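Local coordinates for initiator protein NS1 (Murine minute virus, PDB 4R94) that nicks viral DNA at the replication origin through its N-terminal nuclease domain, the part described here, and unwinds DNA with its helicase to drive viral replication, at residues W44-K49 with C161-T166; D91-K96 with R155-A160; Q148-W153 with I176-E181. All blocks are in the same frame, centred on the assembly; numbering follows the deposited sequence.

Contact 1 of 3, residues W44-K49 with C161-T166; sequences WNSYKK and CNVQLT
Asn162 and Ser46 meet where two loops of the nuclease domain, a Rep-type fold built on an antiparallel sheet, run together. Segment 44-49 lies between strand 40-42 and helix 54-70; segment 161-166 connects helix 142-160 to helix 167-179. Neither segment is regular helix or strand, and the two irregular loops are joined mainly by polar bonds. The backbone bond between them is donated by Asn162 N to Ser46 O at 2.9 Å, nearly straight at 163°.

The side chain of Asn162 returns the grip. Its chi1 of 58° sets CG close to both the backbone N and C of its own residue. OD1 takes two donors: Lys48 N at 2.9 Å, in the amide plane and on a lone pair, and Lys48 NZ at 3.0 Å, from above that plane. The lysine chain folds back at chi3 and chi4, and NZ also bonds Asn45 O in its own loop at 2.9 Å, approaching the carbonyl almost head-on (165°). One water joins Ser46 OG to Asn162 ND2; Ser46 OG is also bonded to Gly43 N.

Apolar contacts fill the sides. The Tyr47 ring carries CD1 to 3.9 Å from Cys161 CB, and Cys161 SG stands obliquely off the ring, 4.9 Å from its centroid, a sulfur-aromatic contact. Val163 CG2 rests against Ser46 CB. Beyond the two loops, Tyr47 also packs on Leu173 of helix 167-179, while Lys48 touches Met82 and Gln86 of helix 81-104. At the outer margin the extended Lys49 chain runs past the Cys161 carbonyl, with CE 3.4 Å from its oxygen. A second water accepts from Lys49 NZ and lies 2.7 Å from Cys161 O.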
loop_
_atom_site.group_PDB
_atom_site.type_symbol
_atom_site.label_atom_id
_atom_site.label_comp_id
_atom_site.label_asym_id
_atom_site.label_seq_id
_atom_site.Cartn_x
_atom_site.Cartn_y
_atom_site.Cartn_z
ATOM N N TRP A 44 8.680 -2.030 -13.005
ATOM C CA TRP A 44 7.927 -1.681 -11.803
ATOM C C TRP A 44 7.553 -0.203 -11.810
ATOM O O TRP A 44 6.517 0.193 -11.246
ATOM C CB TRP A 44 8.728 -2.026 -10.553
ATOM C CG TRP A 44 9.716 -0.975 -10.145
ATOM C CD1 TRP A 44 11.033 -0.891 -10.519
ATOM C CD2 TRP A 44 9.480 0.128 -9.264
ATOM N NE1 TRP A 44 11.615 0.209 -9.940
ATOM C CE2 TRP A 44 10.687 0.848 -9.159
ATOM C CE3 TRP A 44 8.359 0.586 -8.561
ATOM C CZ2 TRP A 44 10.804 1.999 -8.381
ATOM C CZ3 TRP A 44 8.480 1.718 -7.786
ATOM C CH2 TRP A 44 9.689 2.421 -7.707
ATOM N N ASN A 45 8.392 0.606 -12.456
ATOM C CA ASN A 45 8.225 2.047 -12.454
ATOM C C ASN A 45 7.827 2.585 -13.826
ATOM O O ASN A 45 8.189 3.695 -14.193
ATOM C CB ASN A 45 9.507 2.728 -11.955
ATOM C CG ASN A 45 10.740 2.343 -12.769
ATOM O OD1 ASN A 45 10.635 1.731 -13.831
ATOM N ND2 ASN A 45 11.914 2.734 -12.279
ATOM N N SER A 46 7.066 1.795 -14.579
ATOM C CA SER A 46 6.601 2.232 -15.888
ATOM C C SER A 46 5.170 2.744 -15.830
ATOM O O SER A 46 4.441 2.639 -16.810
ATOM C CB SER A 46 6.692 1.085 -16.902
ATOM O OG SER A 46 8.036 0.691 -17.110
ATOM N N TYR A 47 4.785 3.316 -14.691
ATOM C CA TYR A 47 3.407 3.764 -14.476
ATOM C C TYR A 47 3.372 5.201 -13.971
ATOM O O TYR A 47 2.738 5.510 -12.955
ATOM C CB TYR A 47 2.710 2.817 -13.485
ATOM C CG TYR A 47 2.706 1.382 -13.953
ATOM C CD1 TYR A 47 1.703 0.909 -14.799
ATOM C CD2 TYR A 47 3.710 0.501 -13.568
ATOM C CE1 TYR A 47 1.692 -0.402 -15.246
ATOM C CE2 TYR A 47 3.704 -0.825 -13.998
ATOM C CZ TYR A 47 2.690 -1.267 -14.839
ATOM O OH TYR A 47 2.673 -2.580 -15.274
ATOM N N LYS A 48 4.051 6.088 -14.691
ATOM C CA LYS A 48 4.296 7.421 -14.167
ATOM C C LYS A 48 3.444 8.504 -14.822
ATOM O O LYS A 48 3.761 9.688 -14.708
ATOM C CB LYS A 48 5.791 7.756 -14.299
ATOM C CG LYS A 48 6.674 6.807 -13.476
ATOM C CD LYS A 48 8.149 7.209 -13.482
ATOM C CE LYS A 48 8.680 7.397 -14.894
ATOM N NZ LYS A 48 8.673 6.148 -15.713
ATOM N N LYS A 49 2.356 8.124 -15.484
ATOM C CA LYS A 49 1.367 9.131 -15.866
ATOM C C LYS A 49 0.722 9.702 -14.613
ATOM O O LYS A 49 0.354 8.961 -13.684
ATOM C CB LYS A 49 0.292 8.548 -16.787
ATOM C CG LYS A 49 0.754 8.193 -18.171
ATOM C CD LYS A 49 -0.455 7.960 -19.072
ATOM C CE LYS A 49 -0.053 7.762 -20.520
ATOM N NZ LYS A 49 -1.220 7.380 -21.377
ATOM N N CYS A 161 0.013 3.622 -17.109
ATOM C CA CYS A 161 1.228 3.135 -17.761
ATOM C C CYS A 161 1.812 4.193 -18.693
ATOM O O CYS A 161 1.084 4.739 -19.516
ATOM C CB CYS A 161 0.929 1.856 -18.543
ATOM S SG CYS A 161 2.410 1.071 -19.216
ATOM N N ASN A 162 3.112 4.480 -18.571
ATOM C CA ASN A 162 3.729 5.506 -19.422
ATOM C C ASN A 162 4.400 4.938 -20.673
ATOM O O ASN A 162 4.940 5.696 -21.491
ATOM C CB ASN A 162 4.739 6.366 -18.631
ATOM C CG ASN A 162 5.864 5.554 -17.979
ATOM O OD1 ASN A 162 5.925 5.428 -16.754
ATOM N ND2 ASN A 162 6.777 5.034 -18.794
ATOM N N VAL A 163 4.354 3.621 -20.836
ATOM C CA VAL A 163 4.883 2.995 -22.043
ATOM C C VAL A 163 3.810 3.085 -23.122
ATOM O O VAL A 163 2.651 2.793 -22.863
ATOM C CB VAL A 163 5.291 1.533 -21.807
ATOM C CG1 VAL A 163 5.797 0.898 -23.104
ATOM C CG2 VAL A 163 6.357 1.444 -20.714
ATOM N N GLN A 164 4.186 3.530 -24.317
ATOM C CA GLN A 164 3.244 3.583 -25.428
ATOM C C GLN A 164 2.811 2.170 -25.800
ATOM O O GLN A 164 3.621 1.349 -26.222
ATOM C CB GLN A 164 3.872 4.295 -26.631
ATOM C CG GLN A 164 3.015 4.273 -27.891
ATOM C CD GLN A 164 2.319 5.596 -28.153
ATOM O OE1 GLN A 164 2.486 6.561 -27.404
ATOM N NE2 GLN A 164 1.534 5.648 -29.226
ATOM N N LEU A 165 1.531 1.881 -25.625
ATOM C CA LEU A 165 1.011 0.547 -25.890
ATOM C C LEU A 165 -0.082 0.563 -26.953
ATOM O O LEU A 165 -0.875 1.499 -26.994
ATOM C CB LEU A 165 0.447 -0.061 -24.609
ATOM C CG LEU A 165 1.410 -0.251 -23.442
ATOM C CD1 LEU A 165 0.637 -0.696 -22.216
ATOM C CD2 LEU A 165 2.469 -1.276 -23.809
ATOM N N THR A 166 -0.131 -0.474 -27.784
ATOM C CA THR A 166 -1.281 -0.704 -28.668
ATOM C C THR A 166 -2.496 -1.099 -27.833
ATOM O O THR A 166 -2.355 -1.479 -26.673
ATOM C CB THR A 166 -1.011 -1.815 -29.698
ATOM O OG1 THR A 166 -0.904 -3.084 -29.032
ATOM C CG2 THR A 166 0.265 -1.526 -30.507
HETATM O O HOH W 1 9.090 3.019 -18.104
HETATM O O HOH W 2 -1.481 4.619 -20.346
#

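Contact 2 of 3, residues D91-K96 with R155-A160; sequences DSLVKK and RWLVTA
Leu93 on helix 81-104 faces Trp156 on helix 142-160, and the two short segments run roughly antiparallel, at 147° between their directions and 10.5 Å between axes. That spacing suits side chains that fill the gap rather than backbones in touch. The forked end of Leu93 is the main bump. Its CD2 fits obliquely against Trp156 CB and the near side of the six-membered ring, 3.9 Å from Trp156 CE3, while CD1 packs on the small CB of Ala160 at 4.0 Å; Leu157 CD2 borders it more loosely. The side chain of Leu157 is about 11 Å from that of metal-binding His127.

Trp156 in turn presents a broad flat surface to Lys96. Lys96 CB lies over one face, offset toward the rim, and CG comes to 3.4 Å from Trp156 NE1. A bend at chi2 (74°) swings CD aside, and farther out CE lies 3.7 Å from Trp156 CZ2.

Trp156 NE1 bonds Glu100 OE1, itself a link between the two helices, and Lys96 NZ forms salt bridges with Glu53 and Glu55. Packing between the segments is thus apolar, while these bonds hold its polar edge.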
loop_
_atom_site.group_PDB
_atom_site.type_symbol
_atom_site.label_atom_id
_atom_site.label_comp_id
_atom_site.label_asym_id
_atom_site.label_seq_id
_atom_site.Cartn_x
_atom_site.Cartn_y
_atom_site.Cartn_z
ATOM N N ASP A 91 0.715 5.300 -4.358
ATOM C CA ASP A 91 -0.064 5.548 -3.135
ATOM C C ASP A 91 -1.445 6.055 -3.513
ATOM O O ASP A 91 -2.454 5.572 -2.995
ATOM C CB ASP A 91 0.645 6.546 -2.217
ATOM C CG ASP A 91 0.099 6.522 -0.800
ATOM O OD1 ASP A 91 0.173 5.453 -0.156
ATOM O OD2 ASP A 91 -0.409 7.574 -0.343
ATOM N N SER A 92 -1.495 6.984 -4.467
ATOM C CA SER A 92 -2.792 7.495 -4.906
ATOM C C SER A 92 -3.636 6.407 -5.573
ATOM O O SER A 92 -4.837 6.349 -5.337
ATOM C CB SER A 92 -2.634 8.722 -5.850
ATOM O OG SER A 92 -2.152 8.383 -7.146
ATOM N N LEU A 93 -3.022 5.551 -6.397
ATOM C CA LEU A 93 -3.763 4.509 -7.103
ATOM C C LEU A 93 -4.287 3.409 -6.173
ATOM O O LEU A 93 -5.425 2.933 -6.349
ATOM C CB LEU A 93 -2.899 3.876 -8.201
ATOM C CG LEU A 93 -2.489 4.808 -9.350
ATOM C CD1 LEU A 93 -1.628 4.012 -10.314
ATOM C CD2 LEU A 93 -3.700 5.429 -10.073
ATOM N N VAL A 94 -3.452 2.984 -5.227
ATOM C CA VAL A 94 -3.867 2.007 -4.232
ATOM C C VAL A 94 -5.091 2.517 -3.472
ATOM O O VAL A 94 -6.112 1.814 -3.359
ATOM C CB VAL A 94 -2.727 1.693 -3.254
ATOM C CG1 VAL A 94 -3.247 0.848 -2.084
ATOM C CG2 VAL A 94 -1.608 0.937 -3.993
ATOM N N LYS A 95 -5.003 3.753 -2.987
ATOM C CA LYS A 95 -6.104 4.318 -2.224
ATOM C C LYS A 95 -7.348 4.509 -3.078
ATOM O O LYS A 95 -8.455 4.261 -2.595
ATOM C CB LYS A 95 -5.666 5.622 -1.567
ATOM C CG LYS A 95 -4.679 5.330 -0.452
ATOM C CD LYS A 95 -4.052 6.554 0.148
ATOM C CE LYS A 95 -3.129 6.109 1.290
ATOM N NZ LYS A 95 -2.426 7.274 1.898
ATOM N N LYS A 96 -7.176 4.914 -4.341
ATOM C CA LYS A 96 -8.316 5.001 -5.258
ATOM C C LYS A 96 -9.034 3.653 -5.330
ATOM O O LYS A 96 -10.259 3.604 -5.288
ATOM C CB LYS A 96 -7.884 5.437 -6.661
ATOM C CG LYS A 96 -9.051 5.686 -7.598
ATOM C CD LYS A 96 -9.743 6.982 -7.238
ATOM C CE LYS A 96 -10.848 7.309 -8.241
ATOM N NZ LYS A 96 -11.452 8.626 -7.944
ATOM N N ARG A 155 -7.025 -2.058 -13.752
ATOM C CA ARG A 155 -7.599 -0.982 -14.549
ATOM C C ARG A 155 -6.806 0.302 -14.436
ATOM O O ARG A 155 -6.493 0.933 -15.460
ATOM C CB ARG A 155 -9.050 -0.733 -14.140
ATOM C CG ARG A 155 -9.986 -1.746 -14.756
ATOM C CD ARG A 155 -11.399 -1.563 -14.284
ATOM N NE ARG A 155 -11.988 -0.337 -14.825
ATOM C CZ ARG A 155 -13.209 0.095 -14.530
ATOM N NH1 ARG A 155 -13.976 -0.606 -13.707
ATOM N NH2 ARG A 155 -13.659 1.223 -15.062
ATOM N N TRP A 156 -6.488 0.700 -13.205
ATOM C CA TRP A 156 -5.740 1.940 -13.003
ATOM C C TRP A 156 -4.305 1.848 -13.501
ATOM O O TRP A 156 -3.786 2.807 -14.068
ATOM C CB TRP A 156 -5.752 2.342 -11.524
ATOM C CG TRP A 156 -6.988 3.079 -11.166
ATOM C CD1 TRP A 156 -8.011 2.640 -10.377
ATOM C CD2 TRP A 156 -7.381 4.372 -11.651
ATOM N NE1 TRP A 156 -8.998 3.592 -10.306
ATOM C CE2 TRP A 156 -8.636 4.668 -11.081
ATOM C CE3 TRP A 156 -6.779 5.316 -12.491
ATOM C CZ2 TRP A 156 -9.309 5.865 -11.329
ATOM C CZ3 TRP A 156 -7.451 6.510 -12.738
ATOM C CH2 TRP A 156 -8.698 6.772 -12.154
ATOM N N LEU A 157 -3.648 0.706 -13.295
ATOM C CA LEU A 157 -2.298 0.550 -13.808
ATOM C C LEU A 157 -2.233 0.732 -15.320
ATOM O O LEU A 157 -1.333 1.391 -15.833
ATOM C CB LEU A 157 -1.724 -0.819 -13.436
ATOM C CG LEU A 157 -1.343 -0.988 -11.969
ATOM C CD1 LEU A 157 -0.882 -2.419 -11.740
ATOM C CD2 LEU A 157 -0.239 -0.016 -11.526
ATOM N N VAL A 158 -3.182 0.152 -16.039
ATOM C CA VAL A 158 -3.149 0.274 -17.497
ATOM C C VAL A 158 -3.398 1.730 -17.902
ATOM O O VAL A 158 -2.851 2.212 -18.898
ATOM C CB VAL A 158 -4.177 -0.687 -18.151
ATOM C CG1 VAL A 158 -4.418 -0.337 -19.622
ATOM C CG2 VAL A 158 -3.715 -2.166 -17.950
ATOM N N THR A 159 -4.186 2.449 -17.117
ATOM C CA THR A 159 -4.416 3.865 -17.428
ATOM C C THR A 159 -3.177 4.710 -17.107
ATOM O O THR A 159 -2.881 5.686 -17.810
ATOM C CB THR A 159 -5.635 4.414 -16.669
ATOM O OG1 THR A 159 -6.739 3.508 -16.819
ATOM C CG2 THR A 159 -6.039 5.791 -17.213
ATOM N N ALA A 160 -2.426 4.320 -16.078
ATOM C CA ALA A 160 -1.268 5.105 -15.642
ATOM C C ALA A 160 0.029 4.721 -16.360
ATOM O O ALA A 160 1.036 5.407 -16.214
ATOM C CB ALA A 160 -1.084 4.965 -14.127
#

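Contact 3 of 3, residues Q148-W153 with I176-E181; sequences QLNVYW and IAEDNE
Asn150 reaches from helix 142-160 to the C-terminal end of helix 167-179, which closes in a Schellman motif: Glu181, at positive phi, is the C-prime residue, with Trp182 N bonded to Ala177 O and Glu181 N to Glu178 O. The two helices are consecutive in the chain of this nuclease domain, and this contact ties the middle of the first to the end of the second.

The asparagine can be followed outward. Its CB is directed at the other helix, and CG comes to 3.8 Å from Ala177 O. At the fork the two amide atoms part. ND2 donates to Ala177 O at 3.1 Å; the N-H...O angle of 145° and a donor 52° above the carbonyl plane show a bent approach, to an oxygen that the Schellman closure also uses. OD1 turns to the chain just past the helix end, with Glu181 CA at 3.2 Å. It accepts from Arg146 NH1, one turn earlier on its own helix, and more weakly from Val183 N. A water lies 2.8 Å from Glu178 O and at a long 3.4 Å from Asn150 OD1, a possible weak bridge between the amide and the helix end.

Glu178 slants across Val151. Its chain is bent at chi2 (-141°), and its carboxylate crosses to the neighbouring helix, where Ser154 OG of that helix and Arg174 NH2 of its own both hold OE2. Partners from both helices thus fix the carboxylate at the interface, on the side of Asn150 where Val151 follows in the chain. Here the same oxygen also meets carbon: Glu178 OE2 is 3.4 Å from Val151 CA and 3.8 Å from Val151 CG2.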
loop_
_atom_site.group_PDB
_atom_site.type_symbol
_atom_site.label_atom_id
_atom_site.label_comp_id
_atom_site.label_asym_id
_atom_site.label_seq_id
_atom_site.Cartn_x
_atom_site.Cartn_y
_atom_site.Cartn_z
ATOM N N GLN A 148 -12.143 -7.721 -6.365
ATOM C CA GLN A 148 -12.574 -6.380 -6.746
ATOM C C GLN A 148 -11.395 -5.425 -6.778
ATOM O O GLN A 148 -11.240 -4.631 -7.720
ATOM C CB GLN A 148 -13.632 -5.858 -5.783
ATOM C CG GLN A 148 -14.930 -6.631 -5.858
ATOM C CD GLN A 148 -15.577 -6.503 -7.218
ATOM O OE1 GLN A 148 -15.612 -5.416 -7.795
ATOM N NE2 GLN A 148 -16.078 -7.615 -7.744
ATOM N N LEU A 149 -10.568 -5.506 -5.743
ATOM C CA LEU A 149 -9.376 -4.683 -5.679
ATOM C C LEU A 149 -8.467 -4.956 -6.867
ATOM O O LEU A 149 -7.894 -4.024 -7.413
ATOM C CB LEU A 149 -8.618 -4.909 -4.356
ATOM C CG LEU A 149 -9.249 -4.257 -3.120
ATOM C CD1 LEU A 149 -8.419 -4.619 -1.884
ATOM C CD2 LEU A 149 -9.422 -2.720 -3.249
ATOM N N ASN A 150 -8.326 -6.216 -7.269
ATOM C CA ASN A 150 -7.454 -6.529 -8.397
ATOM C C ASN A 150 -8.049 -5.999 -9.695
ATOM O O ASN A 150 -7.312 -5.564 -10.577
ATOM C CB ASN A 150 -7.210 -8.038 -8.505
ATOM C CG ASN A 150 -5.843 -8.375 -9.082
ATOM O OD1 ASN A 150 -5.259 -9.385 -8.732
ATOM N ND2 ASN A 150 -5.322 -7.520 -9.946
ATOM N N VAL A 151 -9.376 -6.004 -9.809
ATOM C CA VAL A 151 -10.013 -5.377 -10.988
ATOM C C VAL A 151 -9.643 -3.903 -11.098
ATOM O O VAL A 151 -9.163 -3.446 -12.145
ATOM C CB VAL A 151 -11.543 -5.509 -10.951
ATOM C CG1 VAL A 151 -12.181 -4.633 -12.059
ATOM C CG2 VAL A 151 -11.938 -6.964 -11.121
ATOM N N TYR A 152 -9.836 -3.149 -10.024
ATOM C CA TYR A 152 -9.552 -1.715 -10.076
ATOM C C TYR A 152 -8.060 -1.420 -10.204
ATOM O O TYR A 152 -7.668 -0.489 -10.915
ATOM C CB TYR A 152 -10.129 -1.004 -8.854
ATOM C CG TYR A 152 -11.644 -0.947 -8.882
ATOM C CD1 TYR A 152 -12.316 -0.343 -9.948
ATOM C CD2 TYR A 152 -12.391 -1.513 -7.864
ATOM C CE1 TYR A 152 -13.701 -0.301 -9.983
ATOM C CE2 TYR A 152 -13.768 -1.478 -7.890
ATOM C CZ TYR A 152 -14.416 -0.879 -8.944
ATOM O OH TYR A 152 -15.797 -0.850 -8.957
ATOM N N TRP A 153 -7.227 -2.247 -9.568
ATOM C CA TRP A 153 -5.781 -2.058 -9.621
ATOM C C TRP A 153 -5.278 -2.249 -11.050
ATOM O O TRP A 153 -4.525 -1.418 -11.579
ATOM C CB TRP A 153 -5.102 -3.039 -8.639
ATOM C CG TRP A 153 -3.598 -3.017 -8.555
ATOM C CD1 TRP A 153 -2.763 -4.096 -8.705
ATOM C CD2 TRP A 153 -2.752 -1.906 -8.212
ATOM N NE1 TRP A 153 -1.451 -3.724 -8.490
ATOM C CE2 TRP A 153 -1.418 -2.380 -8.200
ATOM C CE3 TRP A 153 -2.991 -0.550 -7.927
ATOM C CZ2 TRP A 153 -0.327 -1.556 -7.918
ATOM C CZ3 TRP A 153 -1.906 0.266 -7.634
ATOM C CH2 TRP A 153 -0.593 -0.230 -7.654
ATOM N N ILE A 176 -2.876 -9.801 -17.624
ATOM C CA ILE A 176 -1.729 -10.282 -16.853
ATOM C C ILE A 176 -1.864 -9.852 -15.400
ATOM O O ILE A 176 -1.694 -10.665 -14.493
ATOM C CB ILE A 176 -0.393 -9.768 -17.412
ATOM C CG1 ILE A 176 -0.074 -10.459 -18.743
ATOM C CG2 ILE A 176 0.741 -10.023 -16.424
ATOM C CD1 ILE A 176 1.081 -9.824 -19.487
ATOM N N ALA A 177 -2.203 -8.583 -15.182
ATOM C CA ALA A 177 -2.285 -8.064 -13.816
ATOM C C ALA A 177 -3.374 -8.770 -13.003
ATOM O O ALA A 177 -3.253 -8.911 -11.781
ATOM C CB ALA A 177 -2.521 -6.567 -13.842
ATOM N N GLU A 178 -4.418 -9.234 -13.684
ATOM C CA GLU A 178 -5.495 -9.958 -13.011
ATOM C C GLU A 178 -5.195 -11.440 -12.820
ATOM O O GLU A 178 -5.347 -11.980 -11.721
ATOM C CB GLU A 178 -6.791 -9.798 -13.794
ATOM C CG GLU A 178 -7.239 -8.367 -13.900
ATOM C CD GLU A 178 -8.732 -8.228 -13.779
ATOM O OE1 GLU A 178 -9.417 -9.269 -13.668
ATOM O OE2 GLU A 178 -9.222 -7.082 -13.786
ATOM N N ASP A 179 -4.769 -12.100 -13.895
ATOM C CA ASP A 179 -4.499 -13.536 -13.867
ATOM C C ASP A 179 -3.376 -13.879 -12.901
ATOM O O ASP A 179 -3.420 -14.907 -12.219
ATOM C CB ASP A 179 -4.157 -14.044 -15.273
ATOM C CG ASP A 179 -5.355 -14.037 -16.198
ATOM O OD1 ASP A 179 -6.489 -14.189 -15.698
ATOM O OD2 ASP A 179 -5.170 -13.870 -17.426
ATOM N N ASN A 180 -2.379 -13.006 -12.824
ATOM C CA ASN A 180 -1.239 -13.222 -11.953
ATOM C C ASN A 180 -1.389 -12.586 -10.571
ATOM O O ASN A 180 -0.413 -12.492 -9.822
ATOM C CB ASN A 180 0.034 -12.703 -12.609
ATOM C CG ASN A 180 0.538 -13.624 -13.705
ATOM O OD1 ASN A 180 1.224 -14.607 -13.434
ATOM N ND2 ASN A 180 0.199 -13.316 -14.938
ATOM N N GLU A 181 -2.609 -12.154 -10.263
ATOM C CA GLU A 181 -2.976 -11.669 -8.939
ATOM C C GLU A 181 -2.012 -10.625 -8.402
ATOM O O GLU A 181 -1.302 -10.863 -7.415
ATOM C CB GLU A 181 -3.067 -12.840 -7.958
ATOM C CG GLU A 181 -4.184 -13.808 -8.298
ATOM C CD GLU A 181 -4.526 -14.741 -7.149
ATOM O OE1 GLU A 181 -3.684 -14.943 -6.245
ATOM O OE2 GLU A 181 -5.656 -15.262 -7.153
HETATM O O HOH W 3 -7.525 -11.493 -10.054
#

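Overall arrangement
Contacts 2 and 3 share helix 142-160, contact 3 using its middle and contact 2 its last turns; contact 1 uses the loop that follows. Contact 2 is buried and apolar, and it sets this helix on helix 81-104; contacts 1 and 3 are only partly buried, depend on asparagine amides and have waters between their segments. Contacts 1 and 2 touch, through a probable hydrogen bond from Lys49 N to Ala160 O at 3.1 Å. Contacts 2 and 3 meet where Trp153 CZ3 packs 3.7 Å from Val94 CG2. Contacts 1 and 3 do not touch, their centres lying about 17 Å apart; contact 1 involves the loop leading into helix 167-179, contact 3 its C-terminal end.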